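Local atomic coordinates of ATP-dependent DNA helicase (Mycobacterium smegmatis, PDB entry 5V9X), a protein that unwinds RNA:DNA hybrids as an ATP-dependent 3'-to-5' helicase of the Lhr family, tracking along single-stranded DNA. Residues L668-E671 with Q672-T676; E761-P764 with I765-E769; A777-F780 with R781-A784; Q804-R807 with A808-L812; L844-K847 with I848-R852. One frame throughout, in Å; residues are numbered along the deposited sequence.

Contact 1. Residues L668-E671 with Q672-T676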
loop_
_atom_site.group_PDB
_atom_site.type_symbol
_atom_site.label_atom_id
_atom_site.label_comp_id
_atom_site.label_asym_id
_atom_site.label_seq_id
_atom_site.Cartn_x
_atom_site.Cartn_y
_atom_site.Cartn_z
ATOM N N LEU A 668 29.179 9.549 5.337
ATOM C CA LEU A 668 28.577 9.315 4.027
ATOM C C LEU A 668 28.511 10.600 3.215
ATOM O O LEU A 668 28.910 10.633 2.046
ATOM C CB LEU A 668 27.182 8.714 4.196
ATOM C CG LEU A 668 26.323 8.584 2.938
ATOM C CD1 LEU A 668 26.953 7.620 1.949
ATOM C CD2 LEU A 668 24.921 8.140 3.305
ATOM N N LEU A 669 28.011 11.676 3.825
ATOM C CA LEU A 669 27.875 12.936 3.101
ATOM C C LEU A 669 29.233 13.566 2.825
ATOM O O LEU A 669 29.443 14.156 1.760
ATOM C CB LEU A 669 26.979 13.889 3.886
ATOM C CG LEU A 669 25.566 13.348 4.106
ATOM C CD1 LEU A 669 24.754 14.280 4.987
ATOM C CD2 LEU A 669 24.876 13.127 2.770
ATOM N N ARG A 670 30.166 13.453 3.773
ATOM C CA ARG A 670 31.520 13.947 3.539
ATOM C C ARG A 670 32.151 13.259 2.335
ATOM O O ARG A 670 32.662 13.923 1.426
ATOM C CB ARG A 670 32.378 13.744 4.791
ATOM C CG ARG A 670 33.826 14.169 4.613
ATOM C CD ARG A 670 34.626 14.057 5.901
ATOM N NE ARG A 670 34.584 12.716 6.478
ATOM C CZ ARG A 670 35.260 11.672 6.005
ATOM N NH1 ARG A 670 36.026 11.804 4.932
ATOM N NH2 ARG A 670 35.161 10.493 6.602
ATOM N N GLU A 671 32.109 11.923 2.306
ATOM C CA GLU A 671 32.705 11.185 1.195
ATOM C C GLU A 671 32.010 11.501 -0.123
ATOM O O GLU A 671 32.666 11.617 -1.165
ATOM C CB GLU A 671 32.656 9.684 1.468
ATOM C CG GLU A 671 33.563 9.212 2.588
ATOM C CD GLU A 671 33.566 7.703 2.718
ATOM O OE1 GLU A 671 33.490 7.016 1.676
ATOM O OE2 GLU A 671 33.636 7.202 3.858
ATOM N N GLN A 672 30.680 11.623 -0.105
ATOM C CA GLN A 672 29.968 12.014 -1.317
ATOM C C GLN A 672 30.362 13.420 -1.745
ATOM O O GLN A 672 30.501 13.699 -2.942
ATOM C CB GLN A 672 28.458 11.927 -1.099
ATOM C CG GLN A 672 27.649 12.225 -2.349
ATOM C CD GLN A 672 27.914 11.226 -3.457
ATOM O OE1 GLN A 672 28.112 10.041 -3.199
ATOM N NE2 GLN A 672 27.929 11.701 -4.695
ATOM N N ARG A 673 30.550 14.317 -0.776
ATOM C CA ARG A 673 31.028 15.658 -1.085
ATOM C C ARG A 673 32.452 15.617 -1.632
ATOM O O ARG A 673 32.781 16.345 -2.574
ATOM C CB ARG A 673 30.944 16.534 0.168
ATOM C CG ARG A 673 30.602 17.992 -0.090
ATOM C CD ARG A 673 30.273 18.731 1.203
ATOM N NE ARG A 673 31.321 18.588 2.212
ATOM C CZ ARG A 673 31.201 17.867 3.323
ATOM N NH1 ARG A 673 30.072 17.221 3.582
ATOM N NH2 ARG A 673 32.211 17.795 4.181
ATOM N N GLU A 674 33.306 14.762 -1.064
ATOM C CA GLU A 674 34.674 14.648 -1.561
ATOM C C GLU A 674 34.720 14.042 -2.957
ATOM O O GLU A 674 35.668 14.293 -3.709
ATOM C CB GLU A 674 35.518 13.808 -0.604
ATOM C CG GLU A 674 35.738 14.433 0.761
ATOM C CD GLU A 674 36.455 13.497 1.715
ATOM O OE1 GLU A 674 36.806 12.374 1.296
ATOM O OE2 GLU A 674 36.665 13.882 2.884
ATOM N N ALA A 675 33.717 13.250 -3.326
ATOM C CA ALA A 675 33.750 12.559 -4.608
ATOM C C ALA A 675 33.180 13.396 -5.749
ATOM O O ALA A 675 33.741 13.392 -6.852
ATOM C CB ALA A 675 32.999 11.230 -4.504
ATOM N N THR A 676 32.078 14.117 -5.518
ATOM C CA THR A 676 31.448 14.918 -6.563
ATOM C C THR A 676 31.437 16.409 -6.228
ATOM O O THR A 676 30.728 17.177 -6.885
ATOM C CB THR A 676 30.020 14.446 -6.836
ATOM O OG1 THR A 676 29.248 14.491 -5.629
ATOM C CG2 THR A 676 30.019 13.025 -7.383
#
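At the edge of the R670 guanidinium, in its plane, sits carboxylate oxygen OE2 of E674, one turn further along helix 661-676. R670 NH1 donates to E674 OE2 at 3.0 Å, a hydrogen-bonded salt bridge with an N-H...O angle of 152°. The fit is one-sided: the nitrogen comes from above the carboxylate plane, and the two flat groups are turned 53° apart. R670 runs beside E674, both pointing the same way, and its bend at chi3 (56°) brings NH1 round to the acid. Its aliphatic part shares the contact, with R670 CG 3.3 Å from E674 OE2. The guanidinium of R673 approaches the preceding turn obliquely, its NH1 3.6 Å from R670 CA. Below these side chains the backbone bonds R673 N to L669 O (2.8 Å) and E674 N to R670 O (2.7 Å) keep the helix regular. E671 instead forms a salt bridge with R433, and Q672 OE1 accepts from the backbone N of F866, tying this helix to helices 433-448 and 865-870. The i to i+4 pair probably offsets the charge of R670 on the more exposed side of the helix, while E671 and Q672 spend their polar ends on neighbouring parts of the fold.

Contact 2. Residues E761-P764 with I765-E769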
loop_
_atom_site.group_PDB
_atom_site.type_symbol
_atom_site.label_atom_id
_atom_site.label_comp_id
_atom_site.label_asym_id
_atom_site.label_seq_id
_atom_site.Cartn_x
_atom_site.Cartn_y
_atom_site.Cartn_z
ATOM N N GLU A 761 8.106 19.463 -23.932
ATOM C CA GLU A 761 8.575 18.299 -24.671
ATOM C C GLU A 761 8.275 16.987 -23.954
ATOM O O GLU A 761 8.211 15.939 -24.607
ATOM C CB GLU A 761 10.088 18.418 -24.901
ATOM C CG GLU A 761 10.609 17.831 -26.203
ATOM C CD GLU A 761 12.106 18.050 -26.370
ATOM O OE1 GLU A 761 12.708 18.727 -25.508
ATOM O OE2 GLU A 761 12.681 17.545 -27.357
ATOM N N ILE A 762 8.071 17.035 -22.637
ATOM C CA ILE A 762 8.053 15.825 -21.818
ATOM C C ILE A 762 6.823 14.978 -22.119
ATOM O O ILE A 762 6.936 13.839 -22.586
ATOM C CB ILE A 762 8.125 16.187 -20.324
ATOM C CG1 ILE A 762 9.544 16.619 -19.955
ATOM C CG2 ILE A 762 7.680 15.014 -19.472
ATOM C CD1 ILE A 762 10.560 15.505 -20.030
ATOM N N GLU A 763 5.634 15.519 -21.845
ATOM C CA GLU A 763 4.415 14.712 -21.901
ATOM C C GLU A 763 4.175 14.043 -23.253
ATOM O O GLU A 763 3.739 12.879 -23.260
ATOM C CB GLU A 763 3.213 15.572 -21.489
ATOM C CG GLU A 763 1.882 14.844 -21.546
ATOM C CD GLU A 763 0.869 15.396 -20.562
ATOM O OE1 GLU A 763 1.289 16.030 -19.570
ATOM O OE2 GLU A 763 -0.346 15.196 -20.778
ATOM N N PRO A 764 4.428 14.679 -24.404
ATOM C CA PRO A 764 4.270 13.938 -25.668
ATOM C C PRO A 764 5.244 12.782 -25.808
ATOM O O PRO A 764 4.847 11.699 -26.256
ATOM C CB PRO A 764 4.508 15.014 -26.736
ATOM C CG PRO A 764 4.231 16.298 -26.054
ATOM C CD PRO A 764 4.696 16.107 -24.649
ATOM N N ILE A 765 6.510 12.986 -25.438
ATOM C CA ILE A 765 7.512 11.925 -25.548
ATOM C C ILE A 765 7.094 10.708 -24.731
ATOM O O ILE A 765 7.088 9.575 -25.228
ATOM C CB ILE A 765 8.893 12.445 -25.111
ATOM C CG1 ILE A 765 9.469 13.402 -26.155
ATOM C CG2 ILE A 765 9.847 11.287 -24.851
ATOM C CD1 ILE A 765 10.740 14.092 -25.705
ATOM N N VAL A 766 6.741 10.928 -23.462
ATOM C CA VAL A 766 6.357 9.822 -22.588
ATOM C C VAL A 766 5.159 9.076 -23.164
ATOM O O VAL A 766 5.069 7.845 -23.064
ATOM C CB VAL A 766 6.076 10.344 -21.165
ATOM C CG1 VAL A 766 5.481 9.248 -20.299
ATOM C CG2 VAL A 766 7.357 10.872 -20.537
ATOM N N THR A 767 4.232 9.803 -23.792
ATOM C CA THR A 767 3.062 9.159 -24.381
ATOM C C THR A 767 3.452 8.262 -25.550
ATOM O O THR A 767 2.857 7.196 -25.747
ATOM C CB THR A 767 2.051 10.215 -24.828
ATOM O OG1 THR A 767 1.728 11.062 -23.720
ATOM C CG2 THR A 767 0.774 9.561 -25.332
ATOM N N ALA A 768 4.459 8.668 -26.326
ATOM C CA ALA A 768 4.860 7.889 -27.492
ATOM C C ALA A 768 5.706 6.676 -27.120
ATOM O O ALA A 768 5.695 5.674 -27.845
ATOM C CB ALA A 768 5.626 8.775 -28.475
ATOM N N GLU A 769 6.430 6.739 -26.004
ATOM C CA GLU A 769 7.365 5.678 -25.650
ATOM C C GLU A 769 6.766 4.627 -24.731
ATOM O O GLU A 769 7.233 3.482 -24.733
ATOM C CB GLU A 769 8.610 6.273 -24.985
ATOM C CG GLU A 769 9.418 7.164 -25.904
ATOM C CD GLU A 769 9.834 6.448 -27.170
ATOM O OE1 GLU A 769 10.167 5.245 -27.093
ATOM O OE2 GLU A 769 9.821 7.083 -28.244
#
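The carbonyl of E763 takes two donors from one residue: T767 OG1 at 2.7 Å and the backbone T767 N at 3.2 Å. They reach E763 O from opposite faces of its carbonyl plane, so the oxygen is gripped on both sides. The threonine hydroxyl comes back over the preceding turn because OG1 stands anti to its own carbonyl carbon, beside the backbone N (chi1 -55°). Next to this pair, V766 N donates to I762 O at 3.0 Å in a nearly straight bond (172°), and A768 N reaches P764 O at 3.1 Å. P764 has no N-H to give to the turn before it, and the helix is kinked there.

Packing takes over further out. The end of I765 lies against the turn before: its CD1 is 3.8 Å from CG of E761, the two chains crossing obliquely, and its CG1 comes within 3.2 Å of E761 O. On the buried side the CG2 methyls of I762 and V766 meet loosely at 4.3 Å. I762 also packs on L841 and M845 of helix 838-849, whereas I765 and V766 face A716 and P712 of helix 707-725. E769 pairs with R719 and R722 of that same helix.

The whole is an amphipathic helix, 759-769, with a proline inside it and a threonine hydroxyl bonded to the carbonyl four residues back, a common arrangement in helices. It packs against helices 707-725 and 838-849 of the DEAD/H-associated region.

Contact 3. Residues A777-F780 with R781-A784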
loop_
_atom_site.group_PDB
_atom_site.type_symbol
_atom_site.label_atom_id
_atom_site.label_comp_id
_atom_site.label_asym_id
_atom_site.label_seq_id
_atom_site.Cartn_x
_atom_site.Cartn_y
_atom_site.Cartn_z
ATOM N N ALA A 777 3.864 -3.560 -20.870
ATOM C CA ALA A 777 3.591 -4.974 -21.099
ATOM C C ALA A 777 3.079 -5.648 -19.832
ATOM O O ALA A 777 2.128 -6.437 -19.879
ATOM C CB ALA A 777 4.847 -5.677 -21.613
ATOM N N SER A 778 3.688 -5.336 -18.685
ATOM C CA SER A 778 3.250 -5.931 -17.425
ATOM C C SER A 778 1.867 -5.431 -17.030
ATOM O O SER A 778 0.990 -6.222 -16.666
ATOM C CB SER A 778 4.264 -5.632 -16.320
ATOM O OG SER A 778 5.496 -6.289 -16.563
ATOM N N ARG A 779 1.653 -4.116 -17.095
ATOM C CA ARG A 779 0.372 -3.567 -16.675
ATOM C C ARG A 779 -0.744 -3.877 -17.665
ATOM O O ARG A 779 -1.917 -3.858 -17.278
ATOM C CB ARG A 779 0.497 -2.059 -16.451
ATOM C CG ARG A 779 1.505 -1.685 -15.367
ATOM C CD ARG A 779 1.181 -2.363 -14.040
ATOM N NE ARG A 779 2.248 -2.204 -13.056
ATOM C CZ ARG A 779 2.227 -1.324 -12.060
ATOM N NH1 ARG A 779 1.186 -0.516 -11.907
ATOM N NH2 ARG A 779 3.246 -1.252 -11.211
ATOM N N PHE A 780 -0.414 -4.172 -18.925
ATOM C CA PHE A 780 -1.435 -4.675 -19.841
ATOM C C PHE A 780 -1.864 -6.085 -19.454
ATOM O O PHE A 780 -3.040 -6.440 -19.591
ATOM C CB PHE A 780 -0.924 -4.648 -21.282
ATOM C CG PHE A 780 -1.924 -5.153 -22.291
ATOM C CD1 PHE A 780 -2.812 -4.283 -22.899
ATOM C CD2 PHE A 780 -1.971 -6.498 -22.633
ATOM C CE1 PHE A 780 -3.731 -4.742 -23.830
ATOM C CE2 PHE A 780 -2.891 -6.965 -23.558
ATOM C CZ PHE A 780 -3.770 -6.086 -24.159
ATOM N N ARG A 781 -0.923 -6.904 -18.980
ATOM C CA ARG A 781 -1.266 -8.251 -18.533
ATOM C C ARG A 781 -2.142 -8.207 -17.288
ATOM O O ARG A 781 -3.193 -8.859 -17.233
ATOM C CB ARG A 781 0.005 -9.057 -18.264
ATOM C CG ARG A 781 -0.253 -10.374 -17.549
ATOM C CD ARG A 781 1.036 -11.038 -17.100
ATOM N NE ARG A 781 1.857 -10.162 -16.267
ATOM C CZ ARG A 781 1.626 -9.917 -14.981
ATOM N NH1 ARG A 781 0.588 -10.472 -14.371
ATOM N NH2 ARG A 781 2.432 -9.110 -14.304
ATOM N N GLU A 782 -1.720 -7.448 -16.271
ATOM C CA GLU A 782 -2.507 -7.346 -15.045
ATOM C C GLU A 782 -3.894 -6.775 -15.325
ATOM O O GLU A 782 -4.881 -7.193 -14.709
ATOM C CB GLU A 782 -1.769 -6.487 -14.015
ATOM C CG GLU A 782 -0.410 -7.029 -13.581
ATOM C CD GLU A 782 0.332 -6.075 -12.656
ATOM O OE1 GLU A 782 -0.197 -4.975 -12.385
ATOM O OE2 GLU A 782 1.445 -6.421 -12.201
ATOM N N CYS A 783 -3.989 -5.821 -16.257
ATOM C CA CYS A 783 -5.288 -5.248 -16.598
ATOM C C CYS A 783 -6.168 -6.264 -17.317
ATOM O O CYS A 783 -7.350 -6.418 -16.987
ATOM C CB CYS A 783 -5.106 -3.994 -17.454
ATOM S SG CYS A 783 -4.654 -2.509 -16.525
ATOM N N ALA A 784 -5.609 -6.967 -18.307
ATOM C CA ALA A 784 -6.393 -7.946 -19.054
ATOM C C ALA A 784 -6.936 -9.036 -18.139
ATOM O O ALA A 784 -8.100 -9.438 -18.260
ATOM C CB ALA A 784 -5.548 -8.556 -20.173
#
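R779 and E782 attract without a hydrogen bond: the carboxylate oxygen lies well out of the guanidinium plane, so no N-H points at it, and R779 NE to E782 OE1 is a long 3.8 Å. This i to i+3 pair belongs to a salt-bridge network of R779, R781 and E782 in a buried part of helix 774-786, in which R781 NH2 also faces E782 OE2 at 3.6 Å. R779 and E782 run side by side in the same direction, their flat ends turned only 19° apart. R779 is bent at chi2 (-56°), which lays its CD 3.4 Å from E782 OE1. The firmer partners are outside: R779 bonds to E830, R781 to E574 and E782 to R552. These opposite charges probably offset the cost of burying the three side chains, and they join this helix to helices 822-835 and 574-578.

R781 also folds back over its own helix, its bend at chi3 placing one guanidinium face over S778 O. That carbonyl is already used by E782 N, at 3.0 Å in a nearly straight bond (170°). F780 turns its ring toward helices 801-815 and 822-835, touching L812, I823 and V824. One turn on from R779, C783 SG lies 3.1 Å from R779 O, the carbonyl that also accepts C783 N.

Contact 4. Residues Q804-R807 with A808-L812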
loop_
_atom_site.group_PDB
_atom_site.type_symbol
_atom_site.label_atom_id
_atom_site.label_comp_id
_atom_site.label_asym_id
_atom_site.label_seq_id
_atom_site.Cartn_x
_atom_site.Cartn_y
_atom_site.Cartn_z
ATOM N N GLN A 804 -0.860 -16.486 -18.104
ATOM C CA GLN A 804 -1.313 -15.106 -18.244
ATOM C C GLN A 804 -0.420 -14.345 -19.213
ATOM O O GLN A 804 -0.908 -13.683 -20.134
ATOM C CB GLN A 804 -1.336 -14.411 -16.880
ATOM C CG GLN A 804 -2.530 -14.756 -16.006
ATOM C CD GLN A 804 -2.627 -13.872 -14.775
ATOM O OE1 GLN A 804 -1.882 -12.902 -14.632
ATOM N NE2 GLN A 804 -3.548 -14.203 -13.878
ATOM N N ARG A 805 0.899 -14.450 -19.030
ATOM C CA ARG A 805 1.838 -13.741 -19.893
ATOM C C ARG A 805 1.676 -14.152 -21.350
ATOM O O ARG A 805 1.607 -13.300 -22.243
ATOM C CB ARG A 805 3.268 -14.001 -19.425
ATOM C CG ARG A 805 3.590 -13.401 -18.079
ATOM C CD ARG A 805 4.739 -14.130 -17.428
ATOM N NE ARG A 805 5.198 -13.440 -16.230
ATOM C CZ ARG A 805 5.980 -13.991 -15.312
ATOM N NH1 ARG A 805 6.385 -15.247 -15.454
ATOM N NH2 ARG A 805 6.357 -13.288 -14.253
ATOM N N GLN A 806 1.615 -15.460 -21.608
ATOM C CA GLN A 806 1.515 -15.944 -22.982
ATOM C C GLN A 806 0.243 -15.442 -23.654
ATOM O O GLN A 806 0.284 -14.915 -24.771
ATOM C CB GLN A 806 1.571 -17.471 -22.998
ATOM C CG GLN A 806 1.311 -18.091 -24.359
ATOM C CD GLN A 806 1.450 -19.599 -24.338
ATOM O OE1 GLN A 806 0.496 -20.327 -24.615
ATOM N NE2 GLN A 806 2.644 -20.079 -24.010
ATOM N N ARG A 807 -0.902 -15.587 -22.981
ATOM C CA ARG A 807 -2.160 -15.146 -23.575
ATOM C C ARG A 807 -2.247 -13.626 -23.638
ATOM O O ARG A 807 -2.775 -13.073 -24.609
ATOM C CB ARG A 807 -3.341 -15.719 -22.794
ATOM C CG ARG A 807 -3.497 -17.228 -22.909
ATOM C CD ARG A 807 -3.750 -17.660 -24.346
ATOM N NE ARG A 807 -4.111 -19.074 -24.425
ATOM C CZ ARG A 807 -3.229 -20.067 -24.475
ATOM N NH1 ARG A 807 -1.930 -19.802 -24.456
ATOM N NH2 ARG A 807 -3.644 -21.324 -24.542
ATOM N N ALA A 808 -1.738 -12.930 -22.616
ATOM C CA ALA A 808 -1.783 -11.470 -22.629
ATOM C C ALA A 808 -0.861 -10.900 -23.700
ATOM O O ALA A 808 -1.237 -9.969 -24.423
ATOM C CB ALA A 808 -1.417 -10.910 -21.254
ATOM N N ALA A 809 0.355 -11.440 -23.812
ATOM C CA ALA A 809 1.271 -10.985 -24.852
ATOM C C ALA A 809 0.713 -11.282 -26.237
ATOM O O ALA A 809 0.742 -10.427 -27.129
ATOM C CB ALA A 809 2.644 -11.631 -24.674
ATOM N N GLN A 810 0.189 -12.494 -26.434
ATOM C CA GLN A 810 -0.433 -12.836 -27.707
ATOM C C GLN A 810 -1.682 -12.006 -27.974
ATOM O O GLN A 810 -2.063 -11.834 -29.138
ATOM C CB GLN A 810 -0.757 -14.332 -27.743
ATOM C CG GLN A 810 0.443 -15.205 -28.106
ATOM C CD GLN A 810 0.309 -16.639 -27.632
ATOM O OE1 GLN A 810 -0.650 -16.995 -26.942
ATOM N NE2 GLN A 810 1.278 -17.471 -27.994
ATOM N N LEU A 811 -2.324 -11.482 -26.928
ATOM C CA LEU A 811 -3.461 -10.590 -27.127
ATOM C C LEU A 811 -3.007 -9.170 -27.441
ATOM O O LEU A 811 -3.614 -8.494 -28.280
ATOM C CB LEU A 811 -4.369 -10.605 -25.894
ATOM C CG LEU A 811 -5.497 -9.568 -25.810
ATOM C CD1 LEU A 811 -6.392 -9.620 -27.039
ATOM C CD2 LEU A 811 -6.317 -9.770 -24.541
ATOM N N LEU A 812 -1.941 -8.702 -26.785
ATOM C CA LEU A 812 -1.480 -7.334 -27.004
ATOM C C LEU A 812 -0.996 -7.132 -28.433
ATOM O O LEU A 812 -1.241 -6.079 -29.033
ATOM C CB LEU A 812 -0.370 -6.983 -26.015
ATOM C CG LEU A 812 0.237 -5.590 -26.201
ATOM C CD1 LEU A 812 -0.826 -4.514 -26.040
ATOM C CD2 LEU A 812 1.385 -5.363 -25.232
#
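Q806 and Q810 lie side by side and point the same way, with their amide planes 49° apart. They sit one turn apart on the outer side of helix 801-815, an amphipathic helix of the DEAD/H-associated region. Their contact is through carbon rather than amide to amide: Q810 OE1 is 3.4 Å from Q806 CG. In Q810 the CG stays beside the backbone N (chi1 -81°), which sends the chain back along the preceding turn and over Q806 O.

R807 lies alongside Q810, pointing the same way, its guanidinium turned 35° from that amide and approaching it obliquely; R807 NH1 stays 4.0 Å from Q810 OE1. Q806 CG lies at the edge of the guanidinium, in its plane. The inner side faces helix 774-786, with A808 against R781 and L812 against F776 and F780. R805 reaches away to a salt bridge with E574, a residue that also pairs with R781.

Beneath the side chains run the regular backbone bonds, A809 N to R805 O and A808 N to Q804 O, both 2.7 Å. The methyl carbon A808 CB comes to 3.0 Å from that same Q804 O.

Contact 5. Residues L844-K847 with I848-R852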
loop_
_atom_site.group_PDB
_atom_site.type_symbol
_atom_site.label_atom_id
_atom_site.label_comp_id
_atom_site.label_asym_id
_atom_site.label_seq_id
_atom_site.Cartn_x
_atom_site.Cartn_y
_atom_site.Cartn_z
ATOM N N LEU A 844 9.785 19.789 -12.854
ATOM C CA LEU A 844 11.224 19.602 -12.698
ATOM C C LEU A 844 11.981 20.131 -13.910
ATOM O O LEU A 844 13.035 20.764 -13.766
ATOM C CB LEU A 844 11.543 18.125 -12.464
ATOM C CG LEU A 844 11.868 17.685 -11.033
ATOM C CD1 LEU A 844 10.706 17.954 -10.088
ATOM C CD2 LEU A 844 12.255 16.214 -11.002
ATOM N N MET A 845 11.457 19.889 -15.115
ATOM C CA MET A 845 12.074 20.447 -16.314
ATOM C C MET A 845 11.842 21.949 -16.405
ATOM O O MET A 845 12.713 22.691 -16.877
ATOM C CB MET A 845 11.538 19.743 -17.559
ATOM C CG MET A 845 11.929 18.282 -17.642
ATOM S SD MET A 845 13.720 18.073 -17.688
ATOM C CE MET A 845 13.863 16.335 -17.289
ATOM N N HIS A 846 10.672 22.414 -15.963
ATOM C CA HIS A 846 10.428 23.850 -15.884
ATOM C C HIS A 846 11.413 24.520 -14.936
ATOM O O HIS A 846 11.931 25.603 -15.229
ATOM C CB HIS A 846 8.986 24.109 -15.444
ATOM C CG HIS A 846 8.651 25.559 -15.279
ATOM N ND1 HIS A 846 8.950 26.506 -16.233
ATOM C CD2 HIS A 846 8.032 26.221 -14.272
ATOM C CE1 HIS A 846 8.534 27.691 -15.820
ATOM N NE2 HIS A 846 7.974 27.545 -14.633
ATOM N N LYS A 847 11.698 23.881 -13.796
ATOM C CA LYS A 847 12.640 24.452 -12.838
ATOM C C LYS A 847 14.063 24.453 -13.388
ATOM O O LYS A 847 14.832 25.388 -13.130
ATOM C CB LYS A 847 12.575 23.686 -11.516
ATOM C CG LYS A 847 11.297 23.926 -10.726
ATOM C CD LYS A 847 11.363 23.299 -9.342
ATOM C CE LYS A 847 10.128 23.650 -8.522
ATOM N NZ LYS A 847 10.136 23.007 -7.179
ATOM N N ILE A 848 14.436 23.413 -14.137
ATOM C CA ILE A 848 15.764 23.379 -14.744
ATOM C C ILE A 848 15.893 24.467 -15.802
ATOM O O ILE A 848 16.960 25.072 -15.961
ATOM C CB ILE A 848 16.052 21.981 -15.323
ATOM C CG1 ILE A 848 16.166 20.953 -14.195
ATOM C CG2 ILE A 848 17.329 21.989 -16.156
ATOM C CD1 ILE A 848 16.246 19.524 -14.681
ATOM N N ALA A 849 14.809 24.742 -16.535
ATOM C CA ALA A 849 14.829 25.838 -17.498
ATOM C C ALA A 849 14.867 27.194 -16.805
ATOM O O ALA A 849 15.428 28.152 -17.349
ATOM C CB ALA A 849 13.615 25.749 -18.423
ATOM N N GLN A 850 14.279 27.297 -15.615
ATOM C CA GLN A 850 14.310 28.529 -14.839
ATOM C C GLN A 850 15.651 28.771 -14.162
ATOM O O GLN A 850 15.799 29.789 -13.475
ATOM C CB GLN A 850 13.207 28.512 -13.777
ATOM C CG GLN A 850 11.797 28.610 -14.331
ATOM C CD GLN A 850 10.744 28.523 -13.246
ATOM O OE1 GLN A 850 10.787 27.637 -12.392
ATOM N NE2 GLN A 850 9.796 29.454 -13.266
ATOM N N ARG A 851 16.618 27.868 -14.336
ATOM C CA ARG A 851 17.894 27.919 -13.622
ATOM C C ARG A 851 17.689 27.890 -12.109
ATOM O O ARG A 851 18.543 28.349 -11.346
ATOM C CB ARG A 851 18.717 29.141 -14.039
ATOM C CG ARG A 851 19.250 29.066 -15.468
ATOM C CD ARG A 851 19.365 30.446 -16.111
ATOM N NE ARG A 851 19.672 31.497 -15.142
ATOM C CZ ARG A 851 18.826 32.463 -14.795
ATOM N NH1 ARG A 851 17.619 32.519 -15.342
ATOM N NH2 ARG A 851 19.187 33.379 -13.905
ATOM N N ARG A 852 16.552 27.349 -11.670
ATOM C CA ARG A 852 16.251 27.192 -10.254
ATOM C C ARG A 852 16.598 25.808 -9.727
ATOM O O ARG A 852 16.673 25.627 -8.507
ATOM C CB ARG A 852 14.766 27.484 -9.992
ATOM C CG ARG A 852 14.421 28.967 -10.042
ATOM C CD ARG A 852 12.923 29.222 -9.954
ATOM N NE ARG A 852 12.633 30.651 -9.879
ATOM C CZ ARG A 852 11.434 31.188 -10.077
ATOM N NH1 ARG A 852 10.397 30.416 -10.374
ATOM N NH2 ARG A 852 11.272 32.503 -9.988
#
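The C-terminal end of helix 838-849 carries this contact, where H846 and Q850 meet one turn apart. Q850 lays its side chain over one face of the H846 imidazole. Its CG stands 4.0 Å from the ring centroid and 22° off the normal, a CH-pi contact, while CD is displaced toward the rim. Amide and ring are not parallel but inclined by 32°, and the two chains cross at a slant. Beyond CG the extended chain of Q850 carries the amide across the ring.

After A849 the chain leaves the helix in a Schellman motif: R851 takes a positive phi of 58°, and R852 N bonds back to K847 O at 3.0 Å, nearly in line with the carbonyl. R851 N closes the inner loop on I848 O at 3.3 Å. The last regular helical bond, Q850 N to H846 O, is 2.9 Å long.

M845 and I848 run side by side, with M845 SD 4.2 Å from I848 CD1. I848 also places CG1 against the preceding turn, 3.2 Å from L844 O. M845 packs on L713 and L844 on V709, both of helix 707-725, while I848 lies on V756 and L853. K847 is also joined through its backbone to L853, just ahead of strand 854-859.

How the contacts relate
Contacts 1 to 4 lie within single helices, and contact 5 spans the last turn of a helix and its end; contacts 2 to 5 share the DEAD/H-associated region. Contacts 3 and 4 are the closest pair, with centres about 9 Å apart: F780 CE2 packs on L812 CB at 3.5 Å, and R781 CD on R805 CG at 3.6 Å. Contacts 2 and 5 also touch, I762 CG1 meeting M845 CG at 3.7 Å. Contact 1 stands apart, its centre about 25 Å from that of contact 5 and about 47 Å from that of contact 4. The nearest atoms to the bound nucleic acid are about 8 Å away in contact 3 and 9 Å in contacts 1 and 4, against about 20 Å in contact 2.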